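Local coordinates for SnoaL-like domain-containing protein (Methylibium petroleiphilum PM1, PDB 3G16) that is of unknown function but adopts the cystatin-like fold of the SnoaL-like family and pairs with a second copy of itself in the crystal, at the interface of chains A and B. Sequence-based numbering; all coordinates share one arbitrary frame. Chains: chain A/B, uncharacterized protein with cystatin-like fold.

Contact 1: the interface of chains A and B. Residues chain A 70, 72, 94, 96; chain B 151-153.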
loop_
_atom_site.group_PDB
_atom_site.type_symbol
_atom_site.label_atom_id
_atom_site.label_comp_id
_atom_site.label_asym_id
_atom_site.label_seq_id
_atom_site.Cartn_x
_atom_site.Cartn_y
_atom_site.Cartn_z
ATOM N N GLY A 70 21.235 -8.852 -5.051
ATOM C CA GLY A 70 20.968 -9.891 -4.071
ATOM C C GLY A 70 19.569 -9.744 -3.473
ATOM O O GLY A 70 19.315 -10.219 -2.343
ATOM N N TYR A 72 16.025 -9.928 -1.989
ATOM C CA TYR A 72 15.245 -11.000 -1.363
ATOM C C TYR A 72 14.034 -10.325 -0.778
ATOM O O TYR A 72 14.146 -9.345 -0.038
ATOM C CB TYR A 72 16.042 -11.680 -0.270
ATOM C CG TYR A 72 15.440 -13.011 0.174
ATOM C CD1 TYR A 72 14.370 -13.048 1.068
ATOM C CD2 TYR A 72 15.899 -14.200 -0.340
ATOM C CE1 TYR A 72 13.805 -14.265 1.439
ATOM C CE2 TYR A 72 15.362 -15.444 0.067
ATOM C CZ TYR A 72 14.303 -15.443 0.950
ATOM O OH TYR A 72 13.713 -16.652 1.356
ATOM N N PHE A 94 14.822 -6.667 0.573
ATOM C CA PHE A 94 16.151 -6.640 1.134
ATOM C C PHE A 94 17.122 -6.566 -0.029
ATOM O O PHE A 94 17.215 -7.489 -0.815
ATOM C CB PHE A 94 16.450 -7.902 1.953
ATOM C CG PHE A 94 15.707 -7.974 3.258
ATOM C CD1 PHE A 94 16.146 -7.251 4.329
ATOM C CD2 PHE A 94 14.572 -8.760 3.394
ATOM C CE1 PHE A 94 15.455 -7.295 5.552
ATOM C CE2 PHE A 94 13.877 -8.814 4.609
ATOM C CZ PHE A 94 14.337 -8.048 5.664
ATOM N N THR A 96 20.257 -7.067 -0.451
ATOM C CA THR A 96 21.244 -7.702 0.364
ATOM C C THR A 96 22.647 -7.202 0.146
ATOM O O THR A 96 23.379 -6.880 1.112
ATOM C CB THR A 96 21.190 -9.241 0.159
ATOM O OG1 THR A 96 19.821 -9.661 0.239
ATOM C CG2 THR A 96 22.067 -9.993 1.208
ATOM N N SER B 151 18.296 -9.392 5.901
ATOM C CA SER B 151 17.979 -10.216 4.760
ATOM C C SER B 151 18.247 -11.713 5.063
ATOM O O SER B 151 19.282 -12.084 5.598
ATOM C CB SER B 151 18.884 -9.888 3.573
ATOM O OG SER B 151 18.508 -10.645 2.444
ATOM N N PRO B 152 17.282 -12.582 4.667
ATOM C CA PRO B 152 17.533 -14.022 4.737
ATOM C C PRO B 152 18.636 -14.513 3.803
ATOM O O PRO B 152 19.206 -15.544 4.081
ATOM C CB PRO B 152 16.182 -14.628 4.325
ATOM C CG PRO B 152 15.198 -13.602 4.712
ATOM C CD PRO B 152 15.871 -12.306 4.332
ATOM N N ARG B 153 18.932 -13.740 2.754
ATOM C CA ARG B 153 19.901 -14.193 1.783
ATOM C C ARG B 153 21.343 -13.961 2.217
ATOM O O ARG B 153 21.671 -12.875 2.678
ATOM C CB ARG B 153 19.643 -13.489 0.439
ATOM C CG ARG B 153 20.406 -14.139 -0.714
ATOM C CD ARG B 153 20.288 -13.367 -2.019
ATOM N NE ARG B 153 18.926 -13.239 -2.584
ATOM C CZ ARG B 153 18.331 -14.186 -3.320
ATOM N NH1 ARG B 153 18.888 -15.355 -3.523
ATOM N NH2 ARG B 153 17.129 -13.947 -3.820
#
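The C-terminal tail of chain B, an irregular stretch through B:Ser151, B:Pro152 and B:Arg153, lies against the start of strand 71-81, the end of strand 86-95 and the 3-10 helix 96-98 of chain A, an arm-like contact in which the tail of one copy rests on the sheet of the other. Its polar core is a pair of hydroxyls: the A:Thr96 OG1 and B:Ser151 OG atoms lie 2.7 Å apart in a hydrogen bond whose direction the coordinates do not settle. A:Thr96 OG1 also donates to the backbone carbonyl A:Gly70 O at 2.7 Å, approaching from above the carbonyl plane, 40° out of it, while B:Ser151 OG accepts the backbone N-H of B:Arg153. Hydrogen bonds through the two hydroxyls thus link the tail to A:Gly70, just ahead of strand 71-81. With OG opposite the backbone N (chi1 -176°), B:Ser151 directs its hydroxyl to A:Thr96; its CA lies over one face of the A:Phe94 ring, 3.7 Å from the centroid, as a CH-pi contact. B:Pro152 puts CB over a face of A:Tyr72 near the rim, with B:Pro152 CG 3.6 Å from A:Tyr72 CE1. On the same tyrosine, CD2 sits over one face of the B:Arg153 guanidinium, the two planes 68° apart, and B:Arg153 NE adds a weak hydrogen bond to A:Gly70 O at 3.1 Å. By holding the tail against two aromatic rings and through the paired hydroxyls, the site probably helps keep the two copies together.

Contact 2: the interface of chains A and B. Residues chain A 107, 121, 123, 137, 147; chain B 76-77, 90.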
loop_
_atom_site.group_PDB
_atom_site.type_symbol
_atom_site.label_atom_id
_atom_site.label_comp_id
_atom_site.label_asym_id
_atom_site.label_seq_id
_atom_site.Cartn_x
_atom_site.Cartn_y
_atom_site.Cartn_z
ATOM N N CYS A 107 -0.917 -2.893 -4.016
ATOM C CA CYS A 107 -2.251 -3.378 -4.375
ATOM C C CYS A 107 -2.105 -4.303 -5.547
ATOM O O CYS A 107 -1.345 -3.998 -6.495
ATOM C CB CYS A 107 -3.134 -2.225 -4.764
ATOM S SG CYS A 107 -3.490 -1.113 -3.346
ATOM N N ARG A 121 0.368 -2.292 -8.047
ATOM C CA ARG A 121 0.680 -0.866 -7.806
ATOM C C ARG A 121 1.418 -0.814 -6.482
ATOM O O ARG A 121 0.817 -1.096 -5.450
ATOM C CB ARG A 121 -0.600 -0.048 -7.781
ATOM C CG ARG A 121 -1.410 -0.129 -9.071
ATOM C CD ARG A 121 -2.549 0.864 -9.110
ATOM N NE ARG A 121 -3.521 0.744 -8.041
ATOM C CZ ARG A 121 -4.506 -0.153 -8.022
ATOM N NH1 ARG A 121 -4.655 -1.045 -8.986
ATOM N NH2 ARG A 121 -5.376 -0.146 -7.027
ATOM N N PHE A 123 3.899 1.000 -3.434
ATOM C CA PHE A 123 4.105 2.211 -2.626
ATOM C C PHE A 123 5.199 1.904 -1.631
ATOM O O PHE A 123 5.367 0.741 -1.237
ATOM C CB PHE A 123 2.827 2.588 -1.902
ATOM C CG PHE A 123 1.667 2.756 -2.850
ATOM C CD1 PHE A 123 1.407 3.955 -3.462
ATOM C CD2 PHE A 123 0.887 1.676 -3.203
ATOM C CE1 PHE A 123 0.359 4.108 -4.381
ATOM C CE2 PHE A 123 -0.165 1.803 -4.120
ATOM C CZ PHE A 123 -0.418 3.018 -4.687
ATOM N N LEU A 137 1.993 7.305 -8.922
ATOM C CA LEU A 137 2.622 6.221 -9.661
ATOM C C LEU A 137 3.014 6.665 -11.044
ATOM O O LEU A 137 2.272 7.336 -11.740
ATOM C CB LEU A 137 1.660 5.076 -9.769
ATOM C CG LEU A 137 1.209 4.415 -8.476
ATOM C CD1 LEU A 137 -0.009 3.521 -8.749
ATOM C CD2 LEU A 137 2.386 3.670 -7.748
ATOM N N TYR A 147 -9.695 7.908 -11.419
ATOM C CA TYR A 147 -9.173 8.456 -10.189
ATOM C C TYR A 147 -9.266 9.986 -10.256
ATOM O O TYR A 147 -9.172 10.594 -11.321
ATOM C CB TYR A 147 -7.685 8.100 -10.021
ATOM C CG TYR A 147 -7.335 6.677 -9.614
ATOM C CD1 TYR A 147 -7.736 5.576 -10.326
ATOM C CD2 TYR A 147 -6.541 6.459 -8.500
ATOM C CE1 TYR A 147 -7.423 4.313 -9.935
ATOM C CE2 TYR A 147 -6.189 5.195 -8.102
ATOM C CZ TYR A 147 -6.618 4.105 -8.821
ATOM O OH TYR A 147 -6.303 2.811 -8.459
ATOM N N ASP B 76 -9.329 5.521 -3.250
ATOM C CA ASP B 76 -9.219 5.158 -4.657
ATOM C C ASP B 76 -9.373 3.647 -4.888
ATOM O O ASP B 76 -9.823 3.215 -5.946
ATOM C CB ASP B 76 -7.847 5.618 -5.164
ATOM C CG ASP B 76 -7.618 7.112 -4.998
ATOM O OD1 ASP B 76 -8.614 7.882 -5.018
ATOM O OD2 ASP B 76 -6.470 7.497 -4.857
ATOM N N ALA B 77 -9.004 2.872 -3.884
ATOM C CA ALA B 77 -9.235 1.431 -3.929
ATOM C C ALA B 77 -9.355 0.969 -2.483
ATOM O O ALA B 77 -8.742 1.521 -1.596
ATOM C CB ALA B 77 -8.087 0.683 -4.624
ATOM N N GLU B 90 -5.989 2.342 -0.940
ATOM C CA GLU B 90 -5.184 3.170 -1.861
ATOM C C GLU B 90 -5.872 4.537 -1.803
ATOM O O GLU B 90 -7.094 4.603 -1.950
ATOM C CB GLU B 90 -5.194 2.639 -3.280
ATOM C CG GLU B 90 -4.260 3.376 -4.200
ATOM C CD GLU B 90 -4.367 2.946 -5.637
ATOM O OE1 GLU B 90 -5.506 2.584 -6.059
ATOM O OE2 GLU B 90 -3.370 3.039 -6.368
#
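A salt-bridge and hydrogen-bond clasp between two copies of the protein joins B:Glu90 to A:Arg121 and A:Tyr147, and in the two-fold assembly its twin repeats with the chains exchanged; it probably helps fix how the two sheets face each other. A:Arg121 grips the carboxylate side-on: NE donates to B:Glu90 OE2 at 2.8 Å, the salt bridge of the site, and NH2 donates to B:Glu90 OE1 at 2.9 Å. The guanidinium and carboxylate planes are turned 31° apart, and each nitrogen lies well out of the carboxylate plane. The phenol A:Tyr147 OH donates to B:Glu90 OE1 at 2.5 Å, on the syn side, 20° out of plane and from the face opposite to A:Arg121 NH2, so OE1 accepts from both. The extended B:Glu90 chain, with CG opposite the backbone N (chi1 -174°), carries the carboxylate to this pair, and A:Phe123 CZ lies 3.4 Å from B:Glu90 OE2, which sits at the ring edge in its plane. A glutamine here would probably deprive the A:Arg121 guanidinium of its charged mate and disturb the shared grip with A:Tyr147. Beside the clasp, B:Asp76 CB packs 3.4 Å from A:Tyr147 CE2. In the fold, A:Arg121 and A:Phe123 belong to strand 116-124, B:Glu90 lies on strand 86-95 with B:Asp76 on strand 71-81, and A:Tyr147 comes from the chain A tail.

Contact 3: the interface of chains A and B. Residues chain A 94, 99, 101, 103; chain B 133-134, 149-150.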
loop_
_atom_site.group_PDB
_atom_site.type_symbol
_atom_site.label_atom_id
_atom_site.label_comp_id
_atom_site.label_asym_id
_atom_site.label_seq_id
_atom_site.Cartn_x
_atom_site.Cartn_y
_atom_site.Cartn_z
ATOM N N PHE A 94 14.822 -6.667 0.573
ATOM C CA PHE A 94 16.151 -6.640 1.134
ATOM C C PHE A 94 17.122 -6.566 -0.029
ATOM O O PHE A 94 17.215 -7.489 -0.815
ATOM C CB PHE A 94 16.450 -7.902 1.953
ATOM C CG PHE A 94 15.707 -7.974 3.258
ATOM C CD1 PHE A 94 16.146 -7.251 4.329
ATOM C CD2 PHE A 94 14.572 -8.760 3.394
ATOM C CE1 PHE A 94 15.455 -7.295 5.552
ATOM C CE2 PHE A 94 13.877 -8.814 4.609
ATOM C CZ PHE A 94 14.337 -8.048 5.664
ATOM N N ASP A 99 23.390 -3.844 1.542
ATOM C CA ASP A 99 23.037 -3.715 2.925
ATOM C C ASP A 99 21.965 -2.623 3.102
ATOM O O ASP A 99 22.055 -1.774 3.994
ATOM C CB ASP A 99 24.269 -3.399 3.794
ATOM C CG ASP A 99 24.023 -3.677 5.270
ATOM O OD1 ASP A 99 23.231 -4.608 5.582
ATOM O OD2 ASP A 99 24.650 -2.992 6.110
ATOM N N VAL A 101 17.572 -1.865 3.072
ATOM C CA VAL A 101 16.249 -2.418 3.284
ATOM C C VAL A 101 15.213 -1.407 2.814
ATOM O O VAL A 101 15.311 -0.209 3.139
ATOM C CB VAL A 101 15.982 -2.718 4.762
ATOM C CG1 VAL A 101 14.598 -3.289 4.969
ATOM C CG2 VAL A 101 17.051 -3.681 5.316
ATOM N N ARG A 103 10.998 -1.167 2.640
ATOM C CA ARG A 103 9.699 -1.758 2.912
ATOM C C ARG A 103 8.620 -0.967 2.184
ATOM O O ARG A 103 8.781 0.190 1.847
ATOM C CB ARG A 103 9.445 -1.790 4.394
ATOM C CG ARG A 103 10.566 -2.531 5.131
ATOM C CD ARG A 103 10.120 -2.915 6.486
ATOM N NE ARG A 103 11.183 -3.246 7.459
ATOM C CZ ARG A 103 11.483 -4.461 7.908
ATOM N NH1 ARG A 103 10.907 -5.544 7.437
ATOM N NH2 ARG A 103 12.366 -4.589 8.882
ATOM N N ALA B 133 19.764 3.890 4.485
ATOM C CA ALA B 133 19.960 2.442 4.498
ATOM C C ALA B 133 18.684 1.657 4.746
ATOM O O ALA B 133 18.534 0.557 4.214
ATOM C CB ALA B 133 21.011 2.070 5.558
ATOM N N ARG B 134 17.804 2.185 5.590
ATOM C CA ARG B 134 16.584 1.489 5.963
ATOM C C ARG B 134 15.383 2.405 5.714
ATOM O O ARG B 134 15.206 3.406 6.391
ATOM C CB ARG B 134 16.620 1.014 7.434
ATOM C CG ARG B 134 17.845 0.194 7.835
ATOM C CD ARG B 134 17.685 -0.472 9.226
ATOM N NE ARG B 134 16.570 -1.419 9.267
ATOM C CZ ARG B 134 16.616 -2.723 8.995
ATOM N NH1 ARG B 134 17.755 -3.346 8.707
ATOM N NH2 ARG B 134 15.470 -3.420 9.038
ATOM N N VAL B 149 14.307 -8.390 10.040
ATOM C CA VAL B 149 15.058 -7.167 10.066
ATOM C C VAL B 149 16.341 -7.248 9.254
ATOM O O VAL B 149 16.884 -6.243 8.879
ATOM C CB VAL B 149 15.321 -6.806 11.523
ATOM C CG1 VAL B 149 16.496 -5.890 11.674
ATOM C CG2 VAL B 149 14.033 -6.225 12.140
ATOM N N THR B 150 16.821 -8.453 8.986
ATOM C CA THR B 150 18.033 -8.695 8.232
ATOM C C THR B 150 17.684 -9.612 7.069
ATOM O O THR B 150 16.859 -10.551 7.215
ATOM C CB THR B 150 19.090 -9.356 9.104
ATOM O OG1 THR B 150 19.339 -8.505 10.247
ATOM C CG2 THR B 150 20.395 -9.550 8.334
#
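The apolar centre of this patch is the A:Val101 side chain, which lies against the guanidinium face of B:Arg134. Its CG2 methyl is 3.8 Å from B:Arg134 CZ, and its CB stands over the middle of the guanidinium face; the two side chains run side by side and point the same way. Next to them the ring of A:Phe94 meets the backbone of B:Thr150, A:Phe94 CE1 coming to 3.6 Å from B:Thr150 C, the carbonyl carbon. Outward from this core, B:Arg134 turns back on its own chain: B:Arg134 NH1 donates to B:Val149 O at 3.0 Å, and NH2 reaches the same oxygen on a lone pair in the carbonyl plane. The bend at chi3 (62°) brings the end of the side chain to that carbonyl, and the double grip would hold the flat group in place against A:Val101. At the rim, A:Arg103 runs alongside B:Arg134, their guanidinium planes 57° apart and its NH2 at the edge of the neighbouring group. The backbone closes the contact, A:Val101 N donating to B:Ala133 O at 2.8 Å in a nearly straight bond. This bond accompanies a parallel bridge between A:Val101 and B:Arg134, on the short strand 134-135, so that a short segment of chain B lines up beside chain A's strand 100-111.

Contact 1 and contact 3 are neighbours, their C-alpha centres about 8 Å apart, and they share A:Phe94, whose ring takes successive residues of the same chain B tail. Contact 2 lies about 26 Å from contact 1 and about 24 Å from contact 3, yet strand 86-95 supplies residues to all three, from chain A in contacts 1 and 3 and from chain B in contact 2. As the interface is two-fold symmetric, each patch recurs with the chains exchanged. The principle illustrated is reciprocal exchange: each copy's tail reaches the other's sheet at well-separated points, consistent with a dimer, though the structure alone does not show that it forms in solution.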